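Local coordinates for peroxiredoxin (Mycobacterium tuberculosis, PDB 5EPF), which reduces hydrogen peroxide and organic hydroperoxides to water and alcohols through a reactive thiol, and so helps protect the cell against oxidative stress, at residues F18-Q23 with G103-Q108; T26-S31 with D94-S99. One frame throughout, in Å; residues are numbered along the deposited sequence. Where two conformers were deposited one is given.

Contact 1 of 2, residues F18-Q23 with G103-Q108; sequences FELPDQ and GTVAAQ
V105, the residue on which F18 and L20 both close, has its backbone N bonded to D100 OD1, while the other oxygen of that carboxylate receives the N-H of A106. Two amides of the first helical turn thus grip one carboxylate, and the turn continues with the bond from A107 N to G103 O at 2.9 Å. Held in this way, V105 presents its isopropyl group to the strand as a two-pronged apolar surface. With CG1 anti to the backbone N (chi1 178°), that methyl stands almost squarely over the F18 ring in a CH-pi contact, 3.8 Å from the centroid and 6° off the normal. Its sister methyl, CG2, is the one shared by both partners: it lies 3.8 Å from F18 CD1 and meets L20 CD1 tip to tip at 3.6 Å. The aromatic ring can reach under the valine because its CG sits between the backbone N and the carbonyl carbon (chi1 65°). One turn further along the helix, the extended side chain of Q108 brings its terminal amide obliquely toward the CB and CD2 side of the same ring, with the amide and ring planes nearly perpendicular. Beyond the pair of segments, V105 and L20 also rest on I76 of the central sheet, whereas F18 and L20 pack on L98 of its edge strand. The backbone of P21 bonds to S99, joining strand 19-21 directly to that edge. The association of strand and helix, then, rests on dispersion and on shape, methyl over ring and methyl against methyl: the polar bonds described sit within the helix turn and between strand 19-21 and strand 97-99, while strand and helix meet through apolar carbons.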
loop_
_atom_site.group_PDB
_atom_site.type_symbol
_atom_site.label_atom_id
_atom_site.label_comp_id
_atom_site.label_asym_id
_atom_site.label_seq_id
_atom_site.Cartn_x
_atom_site.Cartn_y
_atom_site.Cartn_z
ATOM N N PHE A 18 -12.678 -0.003 3.146
ATOM C CA PHE A 18 -12.231 0.807 4.278
ATOM C C PHE A 18 -12.016 2.234 3.806
ATOM O O PHE A 18 -11.894 2.497 2.606
ATOM C CB PHE A 18 -10.938 0.265 4.935
ATOM C CG PHE A 18 -9.711 0.324 4.036
ATOM C CD1 PHE A 18 -8.973 1.496 3.924
ATOM C CD2 PHE A 18 -9.292 -0.786 3.317
ATOM C CE1 PHE A 18 -7.843 1.549 3.102
ATOM C CE2 PHE A 18 -8.160 -0.732 2.514
ATOM C CZ PHE A 18 -7.440 0.432 2.400
ATOM N N GLU A 19 -11.890 3.143 4.786
ATOM C CA GLU A 19 -11.618 4.561 4.553
ATOM C C GLU A 19 -10.520 5.030 5.490
ATOM O O GLU A 19 -10.525 4.707 6.680
ATOM C CB GLU A 19 -12.858 5.437 4.812
ATOM C CG GLU A 19 -13.961 5.280 3.786
ATOM C CD GLU A 19 -15.104 6.255 4.022
ATOM O OE1 GLU A 19 -15.071 7.014 5.024
ATOM O OE2 GLU A 19 -16.037 6.269 3.197
ATOM N N LEU A 20 -9.584 5.804 4.944
ATOM C CA LEU A 20 -8.512 6.429 5.718
ATOM C C LEU A 20 -8.135 7.738 5.045
ATOM O O LEU A 20 -8.288 7.866 3.827
ATOM C CB LEU A 20 -7.248 5.554 5.750
ATOM C CG LEU A 20 -7.305 4.289 6.601
ATOM C CD1 LEU A 20 -6.012 3.526 6.424
ATOM C CD2 LEU A 20 -7.565 4.586 8.071
ATOM N N PRO A 21 -7.578 8.700 5.788
ATOM C CA PRO A 21 -7.112 9.944 5.158
ATOM C C PRO A 21 -5.792 9.778 4.412
ATOM O O PRO A 21 -4.894 9.049 4.847
ATOM C CB PRO A 21 -6.924 10.884 6.352
ATOM C CG PRO A 21 -6.575 9.962 7.491
ATOM C CD PRO A 21 -7.394 8.699 7.250
ATOM N N ASP A 22 -5.676 10.487 3.289
ATOM C CA ASP A 22 -4.428 10.562 2.540
ATOM C C ASP A 22 -3.533 11.657 3.126
ATOM O O ASP A 22 -3.824 12.227 4.186
ATOM C CB ASP A 22 -4.688 10.709 1.034
ATOM C CG ASP A 22 -5.319 12.051 0.648
ATOM O OD1 ASP A 22 -5.307 13.015 1.467
ATOM O OD2 ASP A 22 -5.795 12.174 -0.506
ATOM N N GLN A 23 -2.455 11.986 2.417
ATOM C CA GLN A 23 -1.451 12.929 2.908
ATOM C C GLN A 23 -1.961 14.367 2.967
ATOM O O GLN A 23 -1.257 15.222 3.497
ATOM C CB GLN A 23 -0.148 12.850 2.094
ATOM C CG GLN A 23 -0.301 13.163 0.606
ATOM C CD GLN A 23 -0.456 11.901 -0.232
ATOM O OE1 GLN A 23 -1.309 11.048 0.059
ATOM N NE2 GLN A 23 0.367 11.773 -1.274
ATOM N N GLY A 103 -4.004 1.653 13.426
ATOM C CA GLY A 103 -3.739 0.297 12.981
ATOM C C GLY A 103 -4.972 -0.512 12.647
ATOM O O GLY A 103 -4.870 -1.732 12.513
ATOM N N THR A 104 -6.133 0.135 12.492
ATOM C CA THR A 104 -7.381 -0.585 12.246
ATOM C C THR A 104 -7.343 -1.328 10.914
ATOM O O THR A 104 -7.747 -2.495 10.828
ATOM C CB THR A 104 -8.543 0.413 12.275
ATOM O OG1 THR A 104 -8.568 1.054 13.560
ATOM C CG2 THR A 104 -9.883 -0.281 12.018
ATOM N N VAL A 105 -6.843 -0.681 9.861
ATOM C CA VAL A 105 -6.794 -1.348 8.570
ATOM C C VAL A 105 -5.686 -2.392 8.560
ATOM O O VAL A 105 -5.858 -3.496 8.028
ATOM C CB VAL A 105 -6.701 -0.315 7.429
ATOM C CG1 VAL A 105 -6.589 -1.007 6.078
ATOM C CG2 VAL A 105 -7.931 0.603 7.441
ATOM N N ALA A 106 -4.555 -2.092 9.200
ATOM C CA ALA A 106 -3.513 -3.105 9.358
ATOM C C ALA A 106 -4.073 -4.365 10.020
ATOM O O ALA A 106 -3.764 -5.488 9.602
ATOM C CB ALA A 106 -2.355 -2.531 10.174
ATOM N N ALA A 107 -4.888 -4.195 11.067
ATOM C CA ALA A 107 -5.503 -5.342 11.726
ATOM C C ALA A 107 -6.404 -6.111 10.767
ATOM O O ALA A 107 -6.407 -7.350 10.762
ATOM C CB ALA A 107 -6.284 -4.887 12.962
ATOM N N GLN A 108 -7.168 -5.395 9.936
ATOM C CA GLN A 108 -8.014 -6.061 8.954
ATOM C C GLN A 108 -7.187 -6.948 8.027
ATOM O O GLN A 108 -7.621 -8.039 7.653
ATOM C CB GLN A 108 -8.788 -5.021 8.145
ATOM C CG GLN A 108 -9.508 -5.600 6.952
ATOM C CD GLN A 108 -9.974 -4.554 5.951
ATOM O OE1 GLN A 108 -10.506 -4.898 4.902
ATOM N NE2 GLN A 108 -9.760 -3.281 6.260
#

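Contact 2 of 2, residues T26-S31 with D94-S99; sequences TPRRLS and DYPLLS
R28 reaches strand 97-99 and its approach with two different parts of one side chain. Its aliphatic root touches L98, whose CD2 lies 4.0 Å from R28 CG and equally far from R28 CB, the two side chains meeting at about a right angle. The charged end goes to P96 instead, where R28 NH1 stands 3.8 Å from P96 CG, with P96 CG lying obliquely to the guanidinium plane. A folded chain makes this double use possible: bends at chi2 (-59°) and chi3 (-71°) swing the head round so that it crosses the proline rather than running straight on past it. What fixes the head is a salt bridge from R28 NH1 to D22 OD2, a carboxylate that would be expected to offset the charge of a group set against apolar carbons and that is itself positioned by the turn, its OD1 accepting from the backbone N of T26 and bonding T24 OG1. The neighbouring Q23 secures the other party, with its OE1 bonded to the backbone N of L97 and its NE2 to the carbonyl oxygen of Y95, a side-chain amide serving two backbone groups of the edge segment. R28 is bonded through its backbone to L20, and P96 and L98 are bonded in turn to strand 72-77, at G75 and S77. The arrangement is that of a short N-terminal beta-hairpin laid beside the edge strand of a thioredoxin-fold sheet, as in other peroxiredoxins, where such a hairpin is an addition to the basic thioredoxin core.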
loop_
_atom_site.group_PDB
_atom_site.type_symbol
_atom_site.label_atom_id
_atom_site.label_comp_id
_atom_site.label_asym_id
_atom_site.label_seq_id
_atom_site.Cartn_x
_atom_site.Cartn_y
_atom_site.Cartn_z
ATOM N N THR A 26 -7.485 14.085 3.377
ATOM C CA THR A 26 -8.751 13.860 2.691
ATOM C C THR A 26 -9.118 12.384 2.780
ATOM O O THR A 26 -8.301 11.524 2.407
ATOM C CB THR A 26 -8.622 14.268 1.221
ATOM O OG1 THR A 26 -8.278 15.660 1.131
ATOM C CG2 THR A 26 -9.927 14.016 0.454
ATOM N N PRO A 27 -10.312 12.052 3.280
ATOM C CA PRO A 27 -10.720 10.644 3.342
ATOM C C PRO A 27 -10.698 10.002 1.964
ATOM O O PRO A 27 -11.196 10.567 0.982
ATOM C CB PRO A 27 -12.148 10.716 3.893
ATOM C CG PRO A 27 -12.154 11.965 4.699
ATOM C CD PRO A 27 -11.314 12.931 3.905
ATOM N N ARG A 28 -10.117 8.809 1.896
ATOM C CA ARG A 28 -10.082 8.004 0.689
ATOM C C ARG A 28 -10.672 6.637 1.010
ATOM O O ARG A 28 -10.479 6.103 2.110
ATOM C CB ARG A 28 -8.648 7.816 0.212
ATOM C CG ARG A 28 -7.858 9.124 0.046
ATOM C CD ARG A 28 -8.506 10.076 -0.951
ATOM N NE ARG A 28 -8.414 9.632 -2.343
ATOM C CZ ARG A 28 -7.374 9.838 -3.143
ATOM N NH1 ARG A 28 -6.298 10.478 -2.695
ATOM N NH2 ARG A 28 -7.410 9.400 -4.395
ATOM N N ARG A 29 -11.365 6.052 0.046
ATOM C CA ARG A 29 -12.088 4.805 0.254
ATOM C C ARG A 29 -11.579 3.770 -0.738
ATOM O O ARG A 29 -11.462 4.063 -1.935
ATOM C CB ARG A 29 -13.586 5.041 0.054
ATOM C CG ARG A 29 -14.471 3.847 0.381
ATOM C CD ARG A 29 -15.972 4.169 0.218
ATOM N NE ARG A 29 -16.299 5.473 0.797
ATOM C CZ ARG A 29 -16.990 6.440 0.191
ATOM N NH1 ARG A 29 -17.499 6.262 -1.026
ATOM N NH2 ARG A 29 -17.197 7.583 0.824
ATOM N N LEU A 30 -11.284 2.556 -0.250
ATOM C CA LEU A 30 -10.743 1.522 -1.135
ATOM C C LEU A 30 -11.604 1.325 -2.378
ATOM O O LEU A 30 -11.082 1.260 -3.494
ATOM C CB LEU A 30 -10.554 0.206 -0.378
ATOM C CG LEU A 30 -10.008 -0.932 -1.254
ATOM C CD1 LEU A 30 -8.592 -0.653 -1.765
ATOM C CD2 LEU A 30 -10.068 -2.264 -0.530
ATOM N N SER A 31 -12.922 1.225 -2.205
ATOM C CA SER A 31 -13.797 0.975 -3.353
ATOM C C SER A 31 -13.747 2.113 -4.381
ATOM O O SER A 31 -13.908 1.870 -5.586
ATOM C CB SER A 31 -15.220 0.728 -2.863
ATOM O OG SER A 31 -15.683 1.843 -2.118
ATOM N N ASP A 94 3.712 10.514 -6.646
ATOM C CA ASP A 94 2.545 10.811 -7.469
ATOM C C ASP A 94 1.388 9.870 -7.153
ATOM O O ASP A 94 0.703 9.416 -8.069
ATOM C CB ASP A 94 2.920 10.726 -8.951
ATOM C CG ASP A 94 3.384 9.330 -9.361
ATOM O OD1 ASP A 94 4.136 8.675 -8.598
ATOM O OD2 ASP A 94 2.978 8.890 -10.459
ATOM N N TYR A 95 1.169 9.548 -5.882
ATOM C CA TYR A 95 0.146 8.588 -5.489
ATOM C C TYR A 95 -0.200 8.822 -4.019
ATOM O O TYR A 95 0.550 9.488 -3.291
ATOM C CB TYR A 95 0.608 7.138 -5.753
ATOM C CG TYR A 95 1.920 6.747 -5.091
ATOM C CD1 TYR A 95 1.943 6.266 -3.782
ATOM C CD2 TYR A 95 3.142 6.826 -5.785
ATOM C CE1 TYR A 95 3.111 5.908 -3.168
ATOM C CE2 TYR A 95 4.337 6.459 -5.161
ATOM C CZ TYR A 95 4.318 6.003 -3.852
ATOM O OH TYR A 95 5.468 5.607 -3.203
ATOM N N PRO A 96 -1.304 8.255 -3.539
ATOM C CA PRO A 96 -1.708 8.465 -2.144
ATOM C C PRO A 96 -0.881 7.663 -1.144
ATOM O O PRO A 96 -0.513 6.506 -1.387
ATOM C CB PRO A 96 -3.171 7.990 -2.132
ATOM C CG PRO A 96 -3.596 7.934 -3.583
ATOM C CD PRO A 96 -2.340 7.525 -4.299
ATOM N N LEU A 97 -0.626 8.295 0.002
ATOM C CA LEU A 97 -0.146 7.625 1.208
ATOM C C LEU A 97 -1.242 7.760 2.250
ATOM O O LEU A 97 -1.628 8.886 2.588
ATOM C CB LEU A 97 1.121 8.283 1.752
ATOM C CG LEU A 97 2.352 8.298 0.846
ATOM C CD1 LEU A 97 3.510 8.927 1.600
ATOM C CD2 LEU A 97 2.745 6.896 0.379
ATOM N N LEU A 98 -1.748 6.630 2.749
ATOM C CA LEU A 98 -2.815 6.626 3.738
ATOM C C LEU A 98 -2.240 6.501 5.143
ATOM O O LEU A 98 -1.265 5.768 5.377
ATOM C CB LEU A 98 -3.799 5.481 3.483
ATOM C CG LEU A 98 -4.414 5.435 2.080
ATOM C CD1 LEU A 98 -5.405 4.282 2.015
ATOM C CD2 LEU A 98 -5.078 6.767 1.720
ATOM N N SER A 99 -2.858 7.207 6.080
ATOM C CA SER A 99 -2.485 7.141 7.489
ATOM C C SER A 99 -3.490 6.252 8.209
ATOM O O SER A 99 -4.680 6.588 8.277
ATOM C CB SER A 99 -2.476 8.535 8.108
ATOM O OG SER A 99 -2.269 8.472 9.511
#

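Overall arrangement
From the N terminus the chain runs through strand 19-21, turns, and returns as strand 27-29, so the first halves of both contacts belong to one antiparallel hairpin. It then passes through helix 30-33 and on through strands 39-43 and 72-77 and the helices around them before arriving at 94-99, where contact 2 closes its loop. Only a few residues later, helix 104-109 closes the wider loop of contact 1 around it; the two are nested and do not cross. Contact 2 ties the hairpin to the edge strand of the five-stranded sheet, contact 1 ties it to the helix following that strand, and their centres lie about 9 Å apart.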